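Local coordinates for protein HTH-type transcriptional regulator cbl (Escherichia coli K12, PDB 2FYI) that may act as an accessory transcriptional regulator of the cys regulon, the piece here being the cofactor-binding domain of this LysR-family protein, at residues W84-L92 with Y118-I128. Residues are numbered along the deposited sequence; the frame is centred on the assembly and turned at random. Where two conformers were deposited one is given.
Sequences WFRWHHSLL and YRQGITGRSRI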
ATOM      1  N   TRP A  84      18.069  12.147  -2.447  1.00 30.10           N
ATOM      2  CA  TRP A  84      17.089  13.133  -2.818  1.00 30.19           C
ATOM      3  C   TRP A  84      16.800  14.100  -1.658  1.00 30.47           C
ATOM      4  O   TRP A  84      17.017  15.304  -1.794  1.00 31.64           O
ATOM      5  CB  TRP A  84      15.847  12.474  -3.373  1.00 30.90           C
ATOM      6  CG  TRP A  84      14.827  13.426  -3.802  1.00 31.51           C
ATOM      7  CD1 TRP A  84      14.970  14.778  -3.975  1.00 31.45           C
ATOM      8  CD2 TRP A  84      13.486  13.111  -4.159  1.00 32.04           C
ATOM      9  NE1 TRP A  84      13.797  15.322  -4.415  1.00 31.58           N
ATOM     10  CE2 TRP A  84      12.863  14.319  -4.533  1.00 32.09           C
ATOM     11  CE3 TRP A  84      12.747  11.923  -4.198  1.00 31.62           C
ATOM     12  CZ2 TRP A  84      11.529  14.372  -4.926  1.00 31.32           C
ATOM     13  CZ3 TRP A  84      11.429  11.979  -4.594  1.00 31.54           C
ATOM     14  CH2 TRP A  84      10.830  13.198  -4.944  1.00 31.44           C
ATOM     15  N   PHE A  85      16.352  13.590  -0.518  1.00 30.09           N
ATOM     16  CA  PHE A  85      16.226  14.412   0.682  1.00 30.06           C
ATOM     17  C   PHE A  85      16.230  13.515   1.917  1.00 30.92           C
ATOM     18  O   PHE A  85      16.147  12.288   1.798  1.00 31.24           O
ATOM     19  CB  PHE A  85      14.963  15.265   0.643  1.00 30.69           C
ATOM     20  CG  PHE A  85      13.723  14.463   0.525  1.00 31.69           C
ATOM     21  CD1 PHE A  85      13.123  13.926   1.658  1.00 31.34           C
ATOM     22  CD2 PHE A  85      13.178  14.179  -0.736  1.00 32.97           C
ATOM     23  CE1 PHE A  85      11.978  13.143   1.555  1.00 31.98           C
ATOM     24  CE2 PHE A  85      12.021  13.383  -0.857  1.00 33.00           C
ATOM     25  CZ  PHE A  85      11.418  12.860   0.298  1.00 32.01           C
ATOM     26  N   ARG A  86      16.339  14.122   3.100  1.00 31.77           N
ATOM     27  CA  ARG A  86      16.242  13.370   4.361  1.00 33.13           C
ATOM     28  C   ARG A  86      14.932  13.545   5.111  1.00 33.17           C
ATOM     29  O   ARG A  86      14.230  14.533   4.944  1.00 32.56           O
ATOM     30  CB  ARG A  86      17.433  13.618   5.259  1.00 34.22           C
ATOM     31  CG  ARG A  86      18.647  13.055   4.628  1.00 37.66           C
ATOM     32  CD  ARG A  86      19.849  13.827   5.029  1.00 41.85           C
ATOM     33  NE  ARG A  86      20.653  13.041   5.959  1.00 45.79           N
ATOM     34  CZ  ARG A  86      20.586  13.101   7.295  1.00 47.75           C
ATOM     35  NH1 ARG A  86      19.750  13.944   7.938  1.00 48.70           N
ATOM     36  NH2 ARG A  86      21.385  12.303   7.998  1.00 48.12           N
ATOM     37  N   TRP A  87      14.583  12.538   5.904  1.00 34.02           N
ATOM     38  CA  TRP A  87      13.314  12.546   6.617  1.00 34.49           C
ATOM     39  C   TRP A  87      13.330  11.705   7.865  1.00 35.23           C
ATOM     40  O   TRP A  87      14.163  10.800   8.003  1.00 36.18           O
ATOM     41  CB  TRP A  87      12.222  12.043   5.720  1.00 33.81           C
ATOM     42  CG  TRP A  87      12.388  10.650   5.294  1.00 33.74           C
ATOM     43  CD1 TRP A  87      13.047  10.211   4.197  1.00 33.48           C
ATOM     44  CD2 TRP A  87      11.849   9.483   5.940  1.00 34.34           C
ATOM     45  NE1 TRP A  87      12.951   8.840   4.100  1.00 33.82           N
ATOM     46  CE2 TRP A  87      12.217   8.369   5.158  1.00 34.44           C
ATOM     47  CE3 TRP A  87      11.085   9.273   7.101  1.00 33.78           C
ATOM     48  CZ2 TRP A  87      11.846   7.057   5.501  1.00 34.37           C
ATOM     49  CZ3 TRP A  87      10.719   7.972   7.436  1.00 33.60           C
ATOM     50  CH2 TRP A  87      11.106   6.881   6.642  1.00 33.68           C
ATOM     51  N   HIS A  88      12.395  12.010   8.764  1.00 35.23           N
ATOM     52  CA  HIS A  88      12.312  11.364  10.066  1.00 35.04           C
ATOM     53  C   HIS A  88      10.946  10.783  10.310  1.00 34.97           C
ATOM     54  O   HIS A  88       9.945  11.235   9.744  1.00 34.32           O
ATOM     55  CB  HIS A  88      12.511  12.388  11.159  1.00 35.57           C
ATOM     56  CG  HIS A  88      13.927  12.808  11.351  1.00 35.99           C
ATOM     57  ND1 HIS A  88      14.758  12.205  12.268  1.00 36.49           N
ATOM     58  CD2 HIS A  88      14.654  13.786  10.767  1.00 35.82           C
ATOM     59  CE1 HIS A  88      15.944  12.783  12.237  1.00 36.19           C
ATOM     60  NE2 HIS A  88      15.906  13.746  11.337  1.00 36.05           N
ATOM     61  N   HIS A  89      10.883   9.812  11.208  1.00 34.71           N
ATOM     62  CA  HIS A  89       9.586   9.314  11.642  1.00 34.58           C
ATOM     63  C   HIS A  89       8.964  10.252  12.647  1.00 35.35           C
ATOM     64  O   HIS A  89       9.655  10.896  13.450  1.00 35.28           O
ATOM     65  CB  HIS A  89       9.720   7.960  12.294  1.00 33.51           C
ATOM     66  CG  HIS A  89      10.139   6.883  11.356  1.00 32.83           C
ATOM     67  ND1 HIS A  89      11.408   6.347  11.363  1.00 32.54           N
ATOM     68  CD2 HIS A  89       9.461   6.246  10.377  1.00 32.32           C
ATOM     69  CE1 HIS A  89      11.493   5.423  10.427  1.00 32.93           C
ATOM     70  NE2 HIS A  89      10.322   5.337   9.818  1.00 32.45           N
ATOM     71  N   SER A  90       7.650  10.326  12.638  1.00 35.73           N
ATOM     72  CA  SER A  90       7.022  10.968  13.754  1.00 37.08           C
ATOM     73  C   SER A  90       5.923  10.091  14.377  1.00 37.25           C
ATOM     74  O   SER A  90       5.629   8.995  13.898  1.00 37.85           O
ATOM     75  CB  SER A  90       6.612  12.405  13.430  1.00 39.03           C
ATOM     76  OG  SER A  90       5.516  12.462  12.550  1.00 42.00           O
ATOM     77  N   LEU A  91       5.373  10.535  15.500  1.00 37.01           N
ATOM     78  CA  LEU A  91       4.498   9.667  16.280  1.00 36.49           C
ATOM     79  C   LEU A  91       3.081  10.128  16.052  1.00 35.85           C
ATOM     80  O   LEU A  91       2.770  11.300  16.245  1.00 36.18           O
ATOM     81  CB  LEU A  91       4.882   9.721  17.765  1.00 37.20           C
ATOM     82  CG  LEU A  91       4.162   8.751  18.705  1.00 37.95           C
ATOM     83  CD1 LEU A  91       4.376   7.341  18.264  1.00 38.64           C
ATOM     84  CD2 LEU A  91       4.639   8.891  20.112  1.00 37.33           C
ATOM     85  N   LEU A  92       2.227   9.218  15.602  1.00 35.05           N
ATOM     86  CA  LEU A  92       0.820   9.564  15.313  1.00 34.67           C
ATOM     87  C   LEU A  92      -0.140   9.020  16.382  1.00 34.15           C
ATOM     88  O   LEU A  92      -0.230   7.821  16.586  1.00 34.88           O
ATOM     89  CB  LEU A  92       0.429   9.047  13.926  1.00 34.26           C
ATOM     90  CG  LEU A  92      -0.962   9.364  13.369  1.00 34.41           C
ATOM     91  CD1 LEU A  92      -1.115  10.838  13.164  1.00 33.88           C
ATOM     92  CD2 LEU A  92      -1.212   8.623  12.057  1.00 34.52           C
ATOM     93  N   TYR A 118       5.759   0.324  10.108  1.00 32.15           N
ATOM     94  CA  TYR A 118       6.154  -0.367   8.884  1.00 33.59           C
ATOM     95  C   TYR A 118       6.765  -1.719   9.175  1.00 34.39           C
ATOM     96  O   TYR A 118       7.382  -1.918  10.198  1.00 34.75           O
ATOM     97  CB  TYR A 118       7.145   0.479   8.082  1.00 33.63           C
ATOM     98  CG  TYR A 118       6.621   1.859   7.821  1.00 33.28           C
ATOM     99  CD1 TYR A 118       7.176   2.957   8.476  1.00 33.28           C
ATOM    100  CD2 TYR A 118       5.544   2.060   6.966  1.00 31.87           C
ATOM    101  CE1 TYR A 118       6.689   4.229   8.271  1.00 32.80           C
ATOM    102  CE2 TYR A 118       5.052   3.320   6.753  1.00 32.60           C
ATOM    103  CZ  TYR A 118       5.629   4.406   7.420  1.00 33.18           C
ATOM    104  OH  TYR A 118       5.159   5.685   7.221  1.00 33.52           O
ATOM    105  N   ARG A 119       6.599  -2.650   8.261  1.00 35.89           N
ATOM    106  CA  ARG A 119       7.215  -3.935   8.408  1.00 37.67           C
ATOM    107  C   ARG A 119       8.740  -3.815   8.201  1.00 38.23           C
ATOM    108  O   ARG A 119       9.206  -2.846   7.646  1.00 38.29           O
ATOM    109  CB  ARG A 119       6.616  -4.855   7.372  1.00 38.72           C
ATOM    110  CG  ARG A 119       7.578  -5.129   6.282  1.00 40.82           C
ATOM    111  CD  ARG A 119       6.925  -5.544   5.012  1.00 42.20           C
ATOM    112  NE  ARG A 119       6.080  -6.722   5.134  1.00 43.12           N
ATOM    113  CZ  ARG A 119       5.756  -7.457   4.085  1.00 43.26           C
ATOM    114  NH1 ARG A 119       6.254  -7.123   2.903  1.00 43.26           N
ATOM    115  NH2 ARG A 119       4.958  -8.505   4.205  1.00 42.99           N
ATOM    116  N   GLN A 120       9.519  -4.800   8.634  1.00 40.07           N
ATOM    117  CA  GLN A 120      10.973  -4.720   8.512  1.00 41.27           C
ATOM    118  C   GLN A 120      11.338  -4.647   7.074  1.00 40.95           C
ATOM    119  O   GLN A 120      10.728  -5.314   6.260  1.00 41.30           O
ATOM    120  CB  GLN A 120      11.647  -5.947   9.093  1.00 42.53           C
ATOM    121  CG  GLN A 120      11.032  -6.389  10.382  1.00 45.18           C
ATOM    122  CD  GLN A 120      12.045  -7.019  11.310  1.00 46.21           C
ATOM    123  OE1 GLN A 120      12.468  -8.164  11.114  1.00 47.45           O
ATOM    124  NE2 GLN A 120      12.440  -6.277  12.329  1.00 45.98           N
ATOM    125  N   GLY A 121      12.348  -3.840   6.769  1.00 40.81           N
ATOM    126  CA  GLY A 121      12.829  -3.696   5.412  1.00 40.37           C
ATOM    127  C   GLY A 121      12.268  -2.485   4.699  1.00 40.48           C
ATOM    128  O   GLY A 121      12.736  -2.131   3.612  1.00 41.35           O
ATOM    129  N   ILE A 122      11.269  -1.837   5.289  0.50 39.71           N
ATOM    130  CA  ILE A 122      10.589  -0.755   4.582  0.50 39.15           C
ATOM    131  C   ILE A 122      10.230   0.482   5.417  0.50 39.84           C
ATOM    132  O   ILE A 122       9.870   0.396   6.598  0.50 40.00           O
ATOM    133  CB  ILE A 122       9.326  -1.247   3.822  0.50 38.10           C
ATOM    134  CG1 ILE A 122       8.222  -1.658   4.797  0.50 36.76           C
ATOM    135  CG2 ILE A 122       9.672  -2.377   2.883  0.50 37.39           C
ATOM    136  CD1 ILE A 122       6.917  -1.088   4.445  0.50 35.65           C
ATOM    137  N   THR A 123      10.319   1.625   4.747  1.00 40.12           N
ATOM    138  CA  THR A 123      10.169   2.956   5.335  1.00 39.60           C
ATOM    139  C   THR A 123      10.855   3.175   6.695  1.00 38.66           C
ATOM    140  O   THR A 123      10.254   3.605   7.687  1.00 37.81           O
ATOM    141  CB  THR A 123       8.697   3.383   5.274  1.00 40.56           C
ATOM    142  OG1 THR A 123       8.244   3.139   3.945  1.00 42.21           O
ATOM    143  CG2 THR A 123       8.526   4.865   5.521  1.00 40.85           C
ATOM    144  N   GLY A 124      12.139   2.843   6.711  1.00 37.73           N
ATOM    145  CA  GLY A 124      13.016   3.187   7.810  1.00 37.13           C
ATOM    146  C   GLY A 124      12.794   2.441   9.098  1.00 36.23           C
ATOM    147  O   GLY A 124      13.148   2.924  10.152  1.00 36.38           O
ATOM    148  N   ARG A 125      12.222   1.255   9.006  1.00 36.07           N
ATOM    149  CA  ARG A 125      11.827   0.487  10.179  1.00 35.01           C
ATOM    150  C   ARG A 125      13.030   0.225  11.062  1.00 35.39           C
ATOM    151  O   ARG A 125      12.922   0.149  12.296  1.00 35.62           O
ATOM    152  CB  ARG A 125      11.174  -0.827   9.739  1.00 33.73           C
ATOM    153  CG  ARG A 125      11.044  -1.848  10.819  1.00 33.01           C
ATOM    154  CD  ARG A 125      10.140  -1.385  11.953  1.00 33.64           C
ATOM    155  NE  ARG A 125      10.221  -2.385  13.009  1.00 33.99           N
ATOM    156  CZ  ARG A 125       9.478  -3.488  13.075  1.00 33.67           C
ATOM    157  NH1 ARG A 125       8.524  -3.745  12.192  1.00 32.84           N
ATOM    158  NH2 ARG A 125       9.692  -4.340  14.049  1.00 33.30           N
ATOM    159  N   SER A 126      14.191   0.103  10.436  1.00 34.84           N
ATOM    160  CA  SER A 126      15.358  -0.269  11.202  1.00 35.54           C
ATOM    161  C   SER A 126      15.879   0.894  12.027  1.00 35.01           C
ATOM    162  O   SER A 126      16.577   0.681  13.009  1.00 35.08           O
ATOM    163  CB  SER A 126      16.453  -0.796  10.303  1.00 35.00           C
ATOM    164  OG  SER A 126      16.708   0.199   9.356  1.00 36.00           O
ATOM    165  N   ARG A 127      15.555   2.118  11.640  1.00 34.56           N
ATOM    166  CA  ARG A 127      15.876   3.226  12.514  1.00 35.59           C
ATOM    167  C   ARG A 127      15.070   3.076  13.781  1.00 35.34           C
ATOM    168  O   ARG A 127      15.564   3.394  14.861  1.00 35.73           O
ATOM    169  CB  ARG A 127      15.566   4.573  11.890  1.00 37.20           C
ATOM    170  CG  ARG A 127      16.231   4.786  10.593  1.00 39.22           C
ATOM    171  CD  ARG A 127      17.654   4.893  10.804  1.00 41.37           C
ATOM    172  NE  ARG A 127      18.321   4.219   9.707  1.00 45.11           N
ATOM    173  CZ  ARG A 127      18.800   4.827   8.623  1.00 46.80           C
ATOM    174  NH1 ARG A 127      18.691   6.142   8.460  1.00 48.09           N
ATOM    175  NH2 ARG A 127      19.403   4.114   7.695  1.00 47.35           N
ATOM    176  N   ILE A 128      13.834   2.590  13.647  1.00 34.24           N
ATOM    177  CA  ILE A 128      12.987   2.320  14.797  1.00 33.69           C
ATOM    178  C   ILE A 128      13.540   1.167  15.661  1.00 33.32           C
ATOM    179  O   ILE A 128      13.758   1.334  16.853  1.00 32.27           O
ATOM    180  CB  ILE A 128      11.522   2.056  14.372  1.00 33.91           C
ATOM    181  CG1 ILE A 128      10.935   3.282  13.669  1.00 34.26           C
ATOM    182  CG2 ILE A 128      10.650   1.669  15.576  1.00 32.77           C
ATOM    183  CD1 ILE A 128       9.608   2.999  12.945  1.00 33.99           C
TER
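His89 reaches from its strand to the loop that leads into helix 125-134 and donates NE2-H to the carbonyl oxygen of Thr123, 2.7 Å from NE2 to O. The bond is nearly straight (162°); the oxygen lies in the imidazole plane, while the donor is tilted from the plane of the carbonyl. Both faces of this ring are packed. Ile128 sets CD1 over one face, 3.9 Å from the ring centroid, a CH-pi contact, and CZ3 of Trp87 lies off-centre against the opposite face. Tyr118 meets the imidazole edge to edge, its CE1 4.0 Å from His89 CD2. Gly124, the N-cap residue, borders the imidazole edge with its backbone; its positive phi (71°) by itself favours glycine. Trp87 holds CG between the backbone N and the carbonyl carbon (chi1 63°), which brings the indole end nearer the loop, CH2 3.5 Å from Thr123 CG2. Replacing His89 by alanine is likely to leave the Thr123 carbonyl without this donor and to open a gap between Ile128 and Trp87. The packing is looser beside partly exposed Arg127, whose CB lies by the imidazole edge while its guanidinium departs to a weak hydrogen bond with Ala188 O. Trp87 NE1 hydrogen-bonds Ser70 OG, and Tyr118 OH hydrogen-bonds Ser148 OG and Ala165 N. The cluster joins strand 79-94, which runs between the two lobes of this periplasmic-binding-protein-like domain, to the start of helix 125-134, with strand 161-165 packed against Trp87, Tyr118 and Ile128.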